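PDB 3PRL: NADP-dependent glyceraldehyde-3-phosphate dehydrogenase, which probably catalyses the NADP-dependent, non-phosphorylating oxidation of glyceraldehyde 3-phosphate. Local coordinates for residues Tyr78-Leu83 against Leu168-Ile173; Asp82-Arg87 against Ser111-Ile116; Ile267-Ala272 against Lys398-Ala403; Val382-Pro387 against Ile404-Gln409. One frame throughout, in Å; residues are numbered along the deposited sequence. Where two conformers were deposited one is given.

The four contacts form two well-separated pairs. Contacts 1 and 2 share Asp82 and Leu83 of helix 70-86, and their centres are 7 Å apart; they meet where Ala170 CB packs on Thr113 CG2 at 3.6 Å. Contact 1 lies nearer the cofactor site: the side chain of Ile173 is about 7 Å from that of Ser160, an NADP-binding residue. Contacts 3 and 4 both use helix 400-409, one at its start and the other further along, with centres 15 Å apart. Both lie away from the annotated sites. The centres of contacts 1 and 3 are 41 Å apart, and the two do not touch.

Contact 1: residues Tyr78-Leu83 against Leu168-Ile173; sequences YAWADL and LAAAKI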
loop_
_atom_site.group_PDB
_atom_site.type_symbol
_atom_site.label_atom_id
_atom_site.label_comp_id
_atom_site.label_asym_id
_atom_site.label_seq_id
_atom_site.Cartn_x
_atom_site.Cartn_y
_atom_site.Cartn_z
ATOM N N TYR D 78 -11.692 17.708 13.369
ATOM C CA TYR D 78 -12.215 18.757 12.500
ATOM C C TYR D 78 -12.704 19.934 13.345
ATOM O O TYR D 78 -12.324 21.073 13.106
ATOM C CB TYR D 78 -13.387 18.242 11.639
ATOM C CG TYR D 78 -13.056 17.194 10.585
ATOM C CD1 TYR D 78 -11.768 17.048 10.092
ATOM C CD2 TYR D 78 -14.056 16.382 10.049
ATOM C CE1 TYR D 78 -11.468 16.104 9.122
ATOM C CE2 TYR D 78 -13.768 15.432 9.074
ATOM C CZ TYR D 78 -12.468 15.297 8.616
ATOM O OH TYR D 78 -12.166 14.360 7.650
ATOM N N ALA D 79 -13.546 19.637 14.344
ATOM C CA ALA D 79 -14.134 20.667 15.232
ATOM C C ALA D 79 -13.078 21.453 15.995
ATOM O O ALA D 79 -13.168 22.674 16.123
ATOM C CB ALA D 79 -15.124 20.042 16.214
ATOM N N TRP D 80 -12.067 20.739 16.481
ATOM C CA TRP D 80 -10.964 21.356 17.203
ATOM C C TRP D 80 -10.199 22.281 16.266
ATOM O O TRP D 80 -9.888 23.403 16.630
ATOM C CB TRP D 80 -10.061 20.255 17.761
ATOM C CG TRP D 80 -8.839 20.686 18.502
ATOM C CD1 TRP D 80 -8.639 21.858 19.180
ATOM C CD2 TRP D 80 -7.650 19.913 18.679
ATOM N NE1 TRP D 80 -7.394 21.861 19.754
ATOM C CE2 TRP D 80 -6.766 20.679 19.465
ATOM C CE3 TRP D 80 -7.254 18.637 18.259
ATOM C CZ2 TRP D 80 -5.498 20.219 19.827
ATOM C CZ3 TRP D 80 -6.000 18.184 18.609
ATOM C CH2 TRP D 80 -5.138 18.967 19.392
ATOM N N ALA D 81 -9.918 21.795 15.056
ATOM C CA ALA D 81 -9.190 22.558 14.040
ATOM C C ALA D 81 -9.925 23.846 13.703
ATOM O O ALA D 81 -9.304 24.921 13.636
ATOM C CB ALA D 81 -8.987 21.736 12.806
ATOM N N ASP D 82 -11.238 23.733 13.498
ATOM C CA ASP D 82 -12.071 24.905 13.210
ATOM C C ASP D 82 -11.960 25.964 14.307
ATOM O O ASP D 82 -11.726 27.139 14.018
ATOM C CB ASP D 82 -13.545 24.511 13.004
ATOM C CG ASP D 82 -13.736 23.467 11.904
ATOM O OD1 ASP D 82 -12.761 23.099 11.213
ATOM O OD2 ASP D 82 -14.881 23.004 11.734
ATOM N N LEU D 83 -12.127 25.541 15.556
ATOM C CA LEU D 83 -12.045 26.457 16.689
ATOM C C LEU D 83 -10.658 27.084 16.834
ATOM O O LEU D 83 -10.557 28.231 17.237
ATOM C CB LEU D 83 -12.461 25.781 18.008
ATOM C CG LEU D 83 -13.857 25.164 18.185
ATOM C CD1 LEU D 83 -14.140 24.882 19.670
ATOM C CD2 LEU D 83 -14.985 26.008 17.581
ATOM N N LEU D 168 3.766 21.707 17.822
ATOM C CA LEU D 168 4.442 20.470 18.206
ATOM C C LEU D 168 3.705 19.742 19.330
ATOM O O LEU D 168 3.974 18.567 19.602
ATOM C CB LEU D 168 5.910 20.741 18.578
ATOM C CG LEU D 168 6.823 21.318 17.485
ATOM C CD1 LEU D 168 8.241 21.388 17.985
ATOM C CD2 LEU D 168 6.742 20.509 16.210
ATOM N N ALA D 169 2.747 20.431 19.952
ATOM C CA ALA D 169 1.803 19.790 20.867
ATOM C C ALA D 169 0.669 19.018 20.133
ATOM O O ALA D 169 0.514 17.803 20.309
ATOM C CB ALA D 169 1.241 20.824 21.828
ATOM N N ALA D 170 -0.101 19.720 19.302
ATOM C CA ALA D 170 -1.133 19.092 18.445
ATOM C C ALA D 170 -0.628 18.003 17.480
ATOM O O ALA D 170 -1.354 17.065 17.152
ATOM C CB ALA D 170 -1.860 20.138 17.671
ATOM N N ALA D 171 0.599 18.151 16.997
ATOM C CA ALA D 171 1.222 17.140 16.139
ATOM C C ALA D 171 1.326 15.777 16.841
ATOM O O ALA D 171 1.510 14.763 16.185
ATOM C CB ALA D 171 2.588 17.603 15.712
ATOM N N LYS D 172 1.220 15.775 18.170
ATOM C CA LYS D 172 1.286 14.550 18.991
ATOM C C LYS D 172 -0.079 14.128 19.475
ATOM O O LYS D 172 -0.418 12.944 19.433
ATOM C CB LYS D 172 2.184 14.760 20.208
ATOM C CG LYS D 172 3.645 15.006 19.858
ATOM C CD LYS D 172 4.430 15.476 21.086
ATOM C CE LYS D 172 5.898 15.683 20.757
ATOM N NZ LYS D 172 6.035 16.586 19.580
ATOM N N ILE D 173 -0.859 15.101 19.943
ATOM C CA ILE D 173 -2.201 14.835 20.448
ATOM C C ILE D 173 -3.154 14.340 19.349
ATOM O O ILE D 173 -3.835 13.340 19.558
ATOM C CB ILE D 173 -2.810 16.046 21.205
ATOM C CG1 ILE D 173 -1.854 16.547 22.296
ATOM C CG2 ILE D 173 -4.164 15.668 21.846
ATOM C CD1 ILE D 173 -2.235 17.931 22.843
#
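Trp80 reaches from helix 70-86 to helix 167-178 with the far corner of its six-membered ring. Its CH2 lies 3.9 Å from Ala170 CB and 4.2 Å from Ile173 CB, so two residues one helical turn apart receive a single ring atom. Both approach the indole obliquely, and the contact is purely apolar. The reach comes from the first torsion: CG stands anti to the backbone N of Trp80 (chi1 178°), which sends the indole out from its helix, while the methyl of Ala170 is small enough to let the ring come close to the receiving backbone, with Ala170 CA 4.1 Å from CH2.

The next shell fixes the ring and the helix it meets. Trp80 NE1 is hydrogen-bonded to Met198 O of helix 192-204, which satisfies the buried indole nitrogen and restrains the ring's rotation. Ile117 and Leu202 touch the Trp80 side chain, and Ile173 packs against Val183 and Phe185 of strand 182-186. On the receiving helix, the Lys172 side chain runs extended and bends only at its end (chi4 53°), where NZ donates to Leu168 O at 2.9 Å. The arrangement is helix packing beside the sheet of the Rossmann-like cofactor-binding domain of aldehyde dehydrogenases, where helix 167-178 follows the strand leading to the NADP-binding residues Ser160 and Phe162.

Contact 2: residues Asp82-Arg87 against Ser111-Ile116; sequences DLLEER and SRTADI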
loop_
_atom_site.group_PDB
_atom_site.type_symbol
_atom_site.label_atom_id
_atom_site.label_comp_id
_atom_site.label_asym_id
_atom_site.label_seq_id
_atom_site.Cartn_x
_atom_site.Cartn_y
_atom_site.Cartn_z
ATOM N N ASP D 82 -11.238 23.733 13.498
ATOM C CA ASP D 82 -12.071 24.905 13.210
ATOM C C ASP D 82 -11.960 25.964 14.307
ATOM O O ASP D 82 -11.726 27.139 14.018
ATOM C CB ASP D 82 -13.545 24.511 13.004
ATOM C CG ASP D 82 -13.736 23.467 11.904
ATOM O OD1 ASP D 82 -12.761 23.099 11.213
ATOM O OD2 ASP D 82 -14.881 23.004 11.734
ATOM N N LEU D 83 -12.127 25.541 15.556
ATOM C CA LEU D 83 -12.045 26.457 16.689
ATOM C C LEU D 83 -10.658 27.084 16.834
ATOM O O LEU D 83 -10.557 28.231 17.237
ATOM C CB LEU D 83 -12.461 25.781 18.008
ATOM C CG LEU D 83 -13.857 25.164 18.185
ATOM C CD1 LEU D 83 -14.140 24.882 19.670
ATOM C CD2 LEU D 83 -14.985 26.008 17.581
ATOM N N LEU D 84 -9.592 26.343 16.527
ATOM C CA LEU D 84 -8.252 26.943 16.591
ATOM C C LEU D 84 -8.108 28.057 15.540
ATOM O O LEU D 84 -7.730 29.180 15.856
ATOM C CB LEU D 84 -7.133 25.887 16.470
ATOM C CG LEU D 84 -6.979 24.812 17.566
ATOM C CD1 LEU D 84 -5.985 23.697 17.178
ATOM C CD2 LEU D 84 -6.602 25.371 18.916
ATOM N N GLU D 85 -8.451 27.740 14.298
ATOM C CA GLU D 85 -8.440 28.691 13.186
ATOM C C GLU D 85 -9.235 29.957 13.515
ATOM O O GLU D 85 -8.760 31.076 13.299
ATOM C CB GLU D 85 -9.041 27.993 11.979
ATOM C CG GLU D 85 -9.120 28.774 10.702
ATOM C CD GLU D 85 -9.445 27.839 9.560
ATOM O OE1 GLU D 85 -10.632 27.770 9.168
ATOM O OE2 GLU D 85 -8.528 27.128 9.100
ATOM N N GLU D 86 -10.445 29.751 14.031
ATOM C CA GLU D 86 -11.289 30.805 14.579
ATOM C C GLU D 86 -10.551 31.675 15.606
ATOM O O GLU D 86 -10.727 32.897 15.627
ATOM C CB GLU D 86 -12.542 30.174 15.204
ATOM C CG GLU D 86 -13.521 31.155 15.824
ATOM C CD GLU D 86 -14.816 30.497 16.284
ATOM O OE1 GLU D 86 -15.391 29.685 15.522
ATOM O OE2 GLU D 86 -15.264 30.811 17.412
ATOM N N ARG D 87 -9.734 31.050 16.452
ATOM C CA ARG D 87 -8.997 31.779 17.494
ATOM C C ARG D 87 -7.544 32.070 17.094
ATOM O O ARG D 87 -6.656 32.183 17.952
ATOM C CB ARG D 87 -9.080 31.036 18.838
ATOM C CG ARG D 87 -10.511 30.925 19.356
ATOM C CD ARG D 87 -10.697 29.859 20.424
ATOM N NE ARG D 87 -12.119 29.642 20.711
ATOM C CZ ARG D 87 -12.589 28.808 21.634
ATOM N NH1 ARG D 87 -11.765 28.097 22.388
ATOM N NH2 ARG D 87 -13.898 28.693 21.807
ATOM N N SER D 111 -2.472 28.574 12.521
ATOM C CA SER D 111 -3.056 28.231 11.202
ATOM C C SER D 111 -2.576 26.870 10.752
ATOM O O SER D 111 -3.378 26.007 10.383
ATOM C CB SER D 111 -2.675 29.237 10.114
ATOM O OG SER D 111 -3.090 30.539 10.435
ATOM N N ARG D 112 -1.259 26.688 10.798
ATOM C CA ARG D 112 -0.644 25.456 10.328
ATOM C C ARG D 112 -1.093 24.291 11.204
ATOM O O ARG D 112 -1.283 23.191 10.700
ATOM C CB ARG D 112 0.890 25.575 10.282
ATOM C CG ARG D 112 1.605 24.351 9.683
ATOM C CD ARG D 112 3.086 24.623 9.356
ATOM N NE ARG D 112 3.900 23.415 9.491
ATOM C CZ ARG D 112 5.235 23.374 9.413
ATOM N NH1 ARG D 112 5.938 24.482 9.194
ATOM N NH2 ARG D 112 5.874 22.213 9.563
ATOM N N THR D 113 -1.262 24.554 12.506
ATOM C CA THR D 113 -1.684 23.532 13.465
ATOM C C THR D 113 -3.023 22.900 13.060
ATOM O O THR D 113 -3.137 21.669 13.014
ATOM C CB THR D 113 -1.722 24.080 14.937
ATOM O OG1 THR D 113 -0.391 24.233 15.442
ATOM C CG2 THR D 113 -2.479 23.154 15.870
ATOM N N ALA D 114 -4.018 23.743 12.761
ATOM C CA ALA D 114 -5.340 23.271 12.312
ATOM C C ALA D 114 -5.241 22.513 11.002
ATOM O O ALA D 114 -5.974 21.552 10.767
ATOM C CB ALA D 114 -6.344 24.431 12.189
ATOM N N ASP D 115 -4.309 22.939 10.162
ATOM C CA ASP D 115 -4.019 22.239 8.926
ATOM C C ASP D 115 -3.459 20.843 9.181
ATOM O O ASP D 115 -3.833 19.897 8.474
ATOM C CB ASP D 115 -3.058 23.044 8.062
ATOM C CG ASP D 115 -3.705 24.283 7.464
ATOM O OD1 ASP D 115 -4.958 24.399 7.464
ATOM O OD2 ASP D 115 -2.947 25.141 6.977
ATOM N N ILE D 116 -2.582 20.708 10.180
ATOM C CA ILE D 116 -2.046 19.395 10.568
ATOM C C ILE D 116 -3.111 18.496 11.194
ATOM O O ILE D 116 -3.135 17.279 10.937
ATOM C CB ILE D 116 -0.823 19.500 11.536
ATOM C CG1 ILE D 116 0.432 19.934 10.781
ATOM C CG2 ILE D 116 -0.514 18.163 12.172
ATOM C CD1 ILE D 116 1.405 20.766 11.650
#
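Leu84 and Thr113 meet methyl to methyl because their first torsions bring CD1 and CG2 together. Leu84 CG lies anti to its carbonyl carbon (chi1 -64°), and the extended second torsion carries CD1 toward the facing helix; Thr113 CG2 instead lies opposite its own backbone N. The two methyls come within 3.8 Å, the side chains crossing obliquely. The same rotamer turns Thr113 OG1 back to its own helix, where it is hydrogen-bonded to Glu109 O, so the buried hydroxyl is satisfied without disturbing the apolar side.

Beside this pair, Ala114 CB is 4.5 Å from both the N and the CB of Glu85. The small alanine allows a near approach of the backbones, with the CA atoms of Glu85 and Ser111 5.8 Å apart. Further out, Glu85 OE2 and Asp115 OD1 are 4.8 Å apart, and their like charges are probably offset by Arg118, which forms a salt bridge with Glu85 and a long, weak ion pair with Asp115.

The contact joins helices 70-86 and 103-124. Leu84 also packs on Met198 and Ala201 of helix 192-204, Thr113 touches Ala170 of helix 167-178, and Phe137 of a neighbouring subunit packs on Asp115 and Ile116.

Contact 3: residues Ile267-Ala272 against Lys398-Ala403; sequences IVLDDA and KDANEA
Ile267, near the end of strand 264-268, and Leu269, just after it, meet Ala403 and Ala400, one helical turn apart at the start of helix 400-409. Ile267 points toward the helix and sets both branches against the methyl of Ala403: CG2 is 3.9 Å from Ala403 CB, and CD1, at the end of the other branch, is 4.1 Å from the same atom. With CG1 anti to the carbonyl carbon (chi1 -55°) and the second torsion extended, both branches reach this one methyl.

Leu269 comes to its partner differently. Its CB does not point straight at the helix, but the extended side chain brings CD2 to within 3.7 Å of Ala400 CB and 3.8 Å of Ala400 N, so this methyl lies against the first turn and its backbone. Val268, between them, faces away and packs on Val299 and Val301 of strand 296-302.

The turn they press on is held by hydrogen bonds within 398-403. Asp399 is the N-cap, its OD1 accepting from Glu402 N at 2.7 Å with an N-H...O angle of 164°. Glu402 OE1 accepts from Lys398 N at 2.9 Å, on the anti side of the carboxylate. Together these two bonds satisfy backbone amides at the helix start. Helix 400-409 follows strand 391-397 and packs on the sheet of the catalytic domain; Ile429 of helix 423-431 touches both Leu269 and Ala400. The chemistry is therefore divided: attraction across the contact is apolar and depends on shape, whereas hydrogen bonding within 398-403 probably helps to hold the alanine methyls in position.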
loop_
_atom_site.group_PDB
_atom_site.type_symbol
_atom_site.label_atom_id
_atom_site.label_comp_id
_atom_site.label_asym_id
_atom_site.label_seq_id
_atom_site.Cartn_x
_atom_site.Cartn_y
_atom_site.Cartn_z
ATOM N N ILE D 267 25.686 22.540 2.562
ATOM C CA ILE D 267 26.833 22.258 1.707
ATOM C C ILE D 267 26.673 23.046 0.416
ATOM O O ILE D 267 25.648 22.924 -0.262
ATOM C CB ILE D 267 26.972 20.745 1.445
ATOM C CG1 ILE D 267 27.049 20.004 2.796
ATOM C CG2 ILE D 267 28.175 20.468 0.553
ATOM C CD1 ILE D 267 27.243 18.496 2.717
ATOM N N VAL D 268 27.678 23.871 0.109
ATOM C CA VAL D 268 27.676 24.725 -1.077
ATOM C C VAL D 268 28.880 24.389 -1.977
ATOM O O VAL D 268 30.027 24.677 -1.631
ATOM C CB VAL D 268 27.661 26.226 -0.689
ATOM C CG1 VAL D 268 27.133 27.069 -1.829
ATOM C CG2 VAL D 268 26.808 26.464 0.567
ATOM N N LEU D 269 28.608 23.734 -3.107
ATOM C CA LEU D 269 29.646 23.384 -4.082
ATOM C C LEU D 269 29.866 24.501 -5.110
ATOM O O LEU D 269 29.098 25.456 -5.160
ATOM C CB LEU D 269 29.325 22.052 -4.781
ATOM C CG LEU D 269 29.272 20.788 -3.913
ATOM C CD1 LEU D 269 28.959 19.542 -4.752
ATOM C CD2 LEU D 269 30.561 20.609 -3.110
ATOM N N ASP D 270 30.922 24.367 -5.916
ATOM C CA ASP D 270 31.344 25.391 -6.896
ATOM C C ASP D 270 30.254 25.836 -7.890
ATOM O O ASP D 270 30.119 27.034 -8.182
ATOM C CB ASP D 270 32.622 24.914 -7.619
ATOM C CG ASP D 270 32.822 25.539 -9.003
ATOM O OD1 ASP D 270 32.312 26.648 -9.282
ATOM O OD2 ASP D 270 33.529 24.908 -9.821
ATOM N N ASP D 271 29.491 24.876 -8.404
ATOM C CA ASP D 271 28.469 25.144 -9.403
ATOM C C ASP D 271 27.097 25.440 -8.777
ATOM O O ASP D 271 26.091 24.844 -9.158
ATOM C CB ASP D 271 28.382 23.966 -10.388
ATOM C CG ASP D 271 28.084 22.640 -9.697
ATOM O OD1 ASP D 271 28.370 22.520 -8.488
ATOM O OD2 ASP D 271 27.569 21.716 -10.365
ATOM N N ALA D 272 27.054 26.369 -7.825
ATOM C CA ALA D 272 25.814 26.667 -7.118
ATOM C C ALA D 272 25.317 28.071 -7.418
ATOM O O ALA D 272 26.109 29.002 -7.585
ATOM C CB ALA D 272 25.995 26.484 -5.624
ATOM N N LYS D 398 37.288 22.331 1.055
ATOM C CA LYS D 398 37.918 22.102 -0.246
ATOM C C LYS D 398 36.977 21.428 -1.245
ATOM O O LYS D 398 36.950 21.796 -2.417
ATOM C CB LYS D 398 39.198 21.270 -0.101
ATOM C CG LYS D 398 40.332 21.680 -1.054
ATOM C CD LYS D 398 41.179 20.483 -1.532
ATOM C CE LYS D 398 41.702 19.603 -0.377
ATOM N NZ LYS D 398 42.242 18.289 -0.846
ATOM N N ASP D 399 36.231 20.425 -0.787
ATOM C CA ASP D 399 35.346 19.682 -1.667
ATOM C C ASP D 399 34.130 19.122 -0.934
ATOM O O ASP D 399 33.957 19.352 0.269
ATOM C CB ASP D 399 36.120 18.563 -2.378
ATOM C CG ASP D 399 36.933 17.704 -1.422
ATOM O OD1 ASP D 399 36.550 17.560 -0.246
ATOM O OD2 ASP D 399 37.967 17.161 -1.853
ATOM N N ALA D 400 33.284 18.400 -1.669
ATOM C CA ALA D 400 32.135 17.732 -1.085
ATOM C C ALA D 400 32.612 16.660 -0.106
ATOM O O ALA D 400 32.019 16.466 0.950
ATOM C CB ALA D 400 31.260 17.107 -2.182
ATOM N N ASN D 401 33.694 15.980 -0.476
ATOM C CA ASN D 401 34.280 14.907 0.325
ATOM C C ASN D 401 34.662 15.345 1.747
ATOM O O ASN D 401 34.343 14.655 2.722
ATOM C CB ASN D 401 35.492 14.322 -0.401
ATOM C CG ASN D 401 35.142 13.777 -1.779
ATOM O OD1 ASN D 401 34.667 12.654 -1.904
ATOM N ND2 ASN D 401 35.387 14.575 -2.819
ATOM N N GLU D 402 35.324 16.497 1.860
ATOM C CA GLU D 402 35.614 17.085 3.164
ATOM C C GLU D 402 34.335 17.552 3.839
ATOM O O GLU D 402 34.218 17.462 5.059
ATOM C CB GLU D 402 36.594 18.259 3.062
ATOM C CG GLU D 402 36.998 18.866 4.432
ATOM C CD GLU D 402 37.979 20.036 4.326
ATOM O OE1 GLU D 402 38.171 20.557 3.210
ATOM O OE2 GLU D 402 38.557 20.435 5.369
ATOM N N ALA D 403 33.395 18.060 3.042
ATOM C CA ALA D 403 32.095 18.492 3.556
ATOM C C ALA D 403 31.309 17.321 4.145
ATOM O O ALA D 403 30.719 17.447 5.218
ATOM C CB ALA D 403 31.280 19.190 2.461
#

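Contact 4: residues Val382-Pro387 against Ile404-Gln409; sequences VAWEEP and ISLSNQ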
loop_
_atom_site.group_PDB
_atom_site.type_symbol
_atom_site.label_atom_id
_atom_site.label_comp_id
_atom_site.label_asym_id
_atom_site.label_seq_id
_atom_site.Cartn_x
_atom_site.Cartn_y
_atom_site.Cartn_z
ATOM N N VAL D 382 31.376 26.111 18.393
ATOM C CA VAL D 382 30.239 26.563 17.585
ATOM C C VAL D 382 30.124 25.793 16.271
ATOM O O VAL D 382 29.120 25.904 15.568
ATOM C CB VAL D 382 30.284 28.126 17.335
ATOM C CG1 VAL D 382 31.307 28.504 16.234
ATOM C CG2 VAL D 382 28.889 28.694 17.022
ATOM N N ALA D 383 31.150 25.010 15.944
ATOM C CA ALA D 383 31.129 24.177 14.745
ATOM C C ALA D 383 30.365 22.880 14.997
ATOM O O ALA D 383 30.071 22.122 14.064
ATOM C CB ALA D 383 32.569 23.880 14.266
ATOM N N TRP D 384 30.028 22.642 16.263
ATOM C CA TRP D 384 29.542 21.345 16.708
ATOM C C TRP D 384 28.288 21.495 17.562
ATOM O O TRP D 384 27.254 20.871 17.265
ATOM C CB TRP D 384 30.647 20.597 17.490
ATOM C CG TRP D 384 31.922 20.380 16.708
ATOM C CD1 TRP D 384 33.163 20.906 16.982
ATOM C CD2 TRP D 384 32.077 19.590 15.520
ATOM N NE1 TRP D 384 34.075 20.484 16.045
ATOM C CE2 TRP D 384 33.439 19.677 15.135
ATOM C CE3 TRP D 384 31.202 18.807 14.748
ATOM C CZ2 TRP D 384 33.943 19.023 14.005
ATOM C CZ3 TRP D 384 31.711 18.139 13.623
ATOM C CH2 TRP D 384 33.071 18.256 13.266
ATOM N N GLU D 385 28.380 22.328 18.602
ATOM C CA GLU D 385 27.304 22.495 19.580
ATOM C C GLU D 385 26.140 23.357 19.072
ATOM O O GLU D 385 26.313 24.537 18.740
ATOM C CB GLU D 385 27.830 23.088 20.897
ATOM C CG GLU D 385 29.035 22.358 21.514
ATOM C CD GLU D 385 29.442 22.916 22.883
ATOM O OE1 GLU D 385 28.640 23.633 23.529
ATOM O OE2 GLU D 385 30.576 22.617 23.315
ATOM N N GLU D 386 24.948 22.763 19.055
ATOM C CA GLU D 386 23.729 23.474 18.711
ATOM C C GLU D 386 23.519 24.628 19.707
ATOM O O GLU D 386 23.348 24.393 20.896
ATOM C CB GLU D 386 22.543 22.507 18.725
ATOM C CG GLU D 386 21.182 23.163 18.554
ATOM C CD GLU D 386 20.020 22.180 18.687
ATOM O OE1 GLU D 386 19.929 21.484 19.725
ATOM O OE2 GLU D 386 19.183 22.120 17.761
ATOM N N PRO D 387 23.534 25.878 19.208
ATOM C CA PRO D 387 23.505 27.093 20.013
ATOM C C PRO D 387 22.103 27.418 20.483
ATOM O O PRO D 387 21.922 27.989 21.558
ATOM C CB PRO D 387 23.979 28.173 19.029
ATOM C CG PRO D 387 24.522 27.418 17.835
ATOM C CD PRO D 387 23.672 26.198 17.781
ATOM N N ILE D 404 31.319 16.191 3.435
ATOM C CA ILE D 404 30.664 14.943 3.861
ATOM C C ILE D 404 31.217 14.468 5.197
ATOM O O ILE D 404 30.463 14.176 6.121
ATOM C CB ILE D 404 30.838 13.827 2.797
ATOM C CG1 ILE D 404 30.001 14.133 1.549
ATOM C CG2 ILE D 404 30.505 12.431 3.377
ATOM C CD1 ILE D 404 30.151 13.117 0.407
ATOM N N SER D 405 32.543 14.411 5.283
ATOM C CA SER D 405 33.259 13.948 6.473
ATOM C C SER D 405 32.985 14.780 7.732
ATOM O O SER D 405 32.605 14.241 8.784
ATOM C CB SER D 405 34.759 13.909 6.176
ATOM O OG SER D 405 35.505 13.560 7.322
ATOM N N LEU D 406 33.193 16.088 7.627
ATOM C CA LEU D 406 32.953 17.009 8.735
ATOM C C LEU D 406 31.482 17.055 9.130
ATOM O O LEU D 406 31.142 17.276 10.298
ATOM C CB LEU D 406 33.437 18.408 8.358
ATOM C CG LEU D 406 34.938 18.699 8.494
ATOM C CD1 LEU D 406 35.306 20.018 7.813
ATOM C CD2 LEU D 406 35.328 18.720 9.962
ATOM N N SER D 407 30.619 16.856 8.140
ATOM C CA SER D 407 29.191 16.748 8.341
ATOM C C SER D 407 28.898 15.540 9.228
ATOM O O SER D 407 28.208 15.655 10.244
ATOM C CB SER D 407 28.491 16.617 6.980
ATOM O OG SER D 407 27.179 16.114 7.110
ATOM N N ASN D 408 29.469 14.395 8.861
ATOM C CA ASN D 408 29.191 13.146 9.566
ATOM C C ASN D 408 29.824 13.020 10.938
ATOM O O ASN D 408 29.380 12.193 11.746
ATOM C CB ASN D 408 29.550 11.947 8.693
ATOM C CG ASN D 408 28.600 11.792 7.539
ATOM O OD1 ASN D 408 27.511 12.375 7.544
ATOM N ND2 ASN D 408 29.000 11.030 6.537
ATOM N N GLN D 409 30.834 13.856 11.201
ATOM C CA GLN D 409 31.526 13.845 12.497
ATOM C C GLN D 409 30.678 14.316 13.669
ATOM O O GLN D 409 30.927 13.901 14.800
ATOM C CB GLN D 409 32.827 14.646 12.442
ATOM C CG GLN D 409 34.048 13.801 12.173
ATOM C CD GLN D 409 35.265 14.609 11.716
ATOM O OE1 GLN D 409 35.998 14.177 10.829
ATOM N NE2 GLN D 409 35.477 15.776 12.313
#
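The indole of Trp384 presents its six-membered ring to helix 400-409, with Leu406 O at the ring's edge, near its plane, 3.5 Å from CZ3. The side-chain amide of Gln409 approaches the ring obliquely, its plane turned 29° from that of the indole and its NE2 3.6 Å from CH2. On one face, offset toward the rim, sits the methyl of the preceding residue, Ala383. The contact packs a tryptophan from the loop between strands 367-374 and 391-397 on the helix that follows the second strand, in the alpha/beta catalytic domain.

The aliphatic part of Gln409 shares in the packing, with CB 3.7 Å from Trp384 CH2. With CG of Trp384 anti to its carbonyl carbon (chi1 -58°), the indole is carried across to the helix although its CB does not point straight there. Trp384 NE1 is hydrogen-bonded to Pro378 O, which helps to fix the ring's rotation, and Arg298 also touches the Trp384 side chain. Replacing the indole with the methyl of an alanine is likely to leave Pro378 O without this donor and open a gap beside Leu406 and Gln409. Leu406 completes the contact through a methyl, its CD2 lying 4.0 Å from Trp384 CH2.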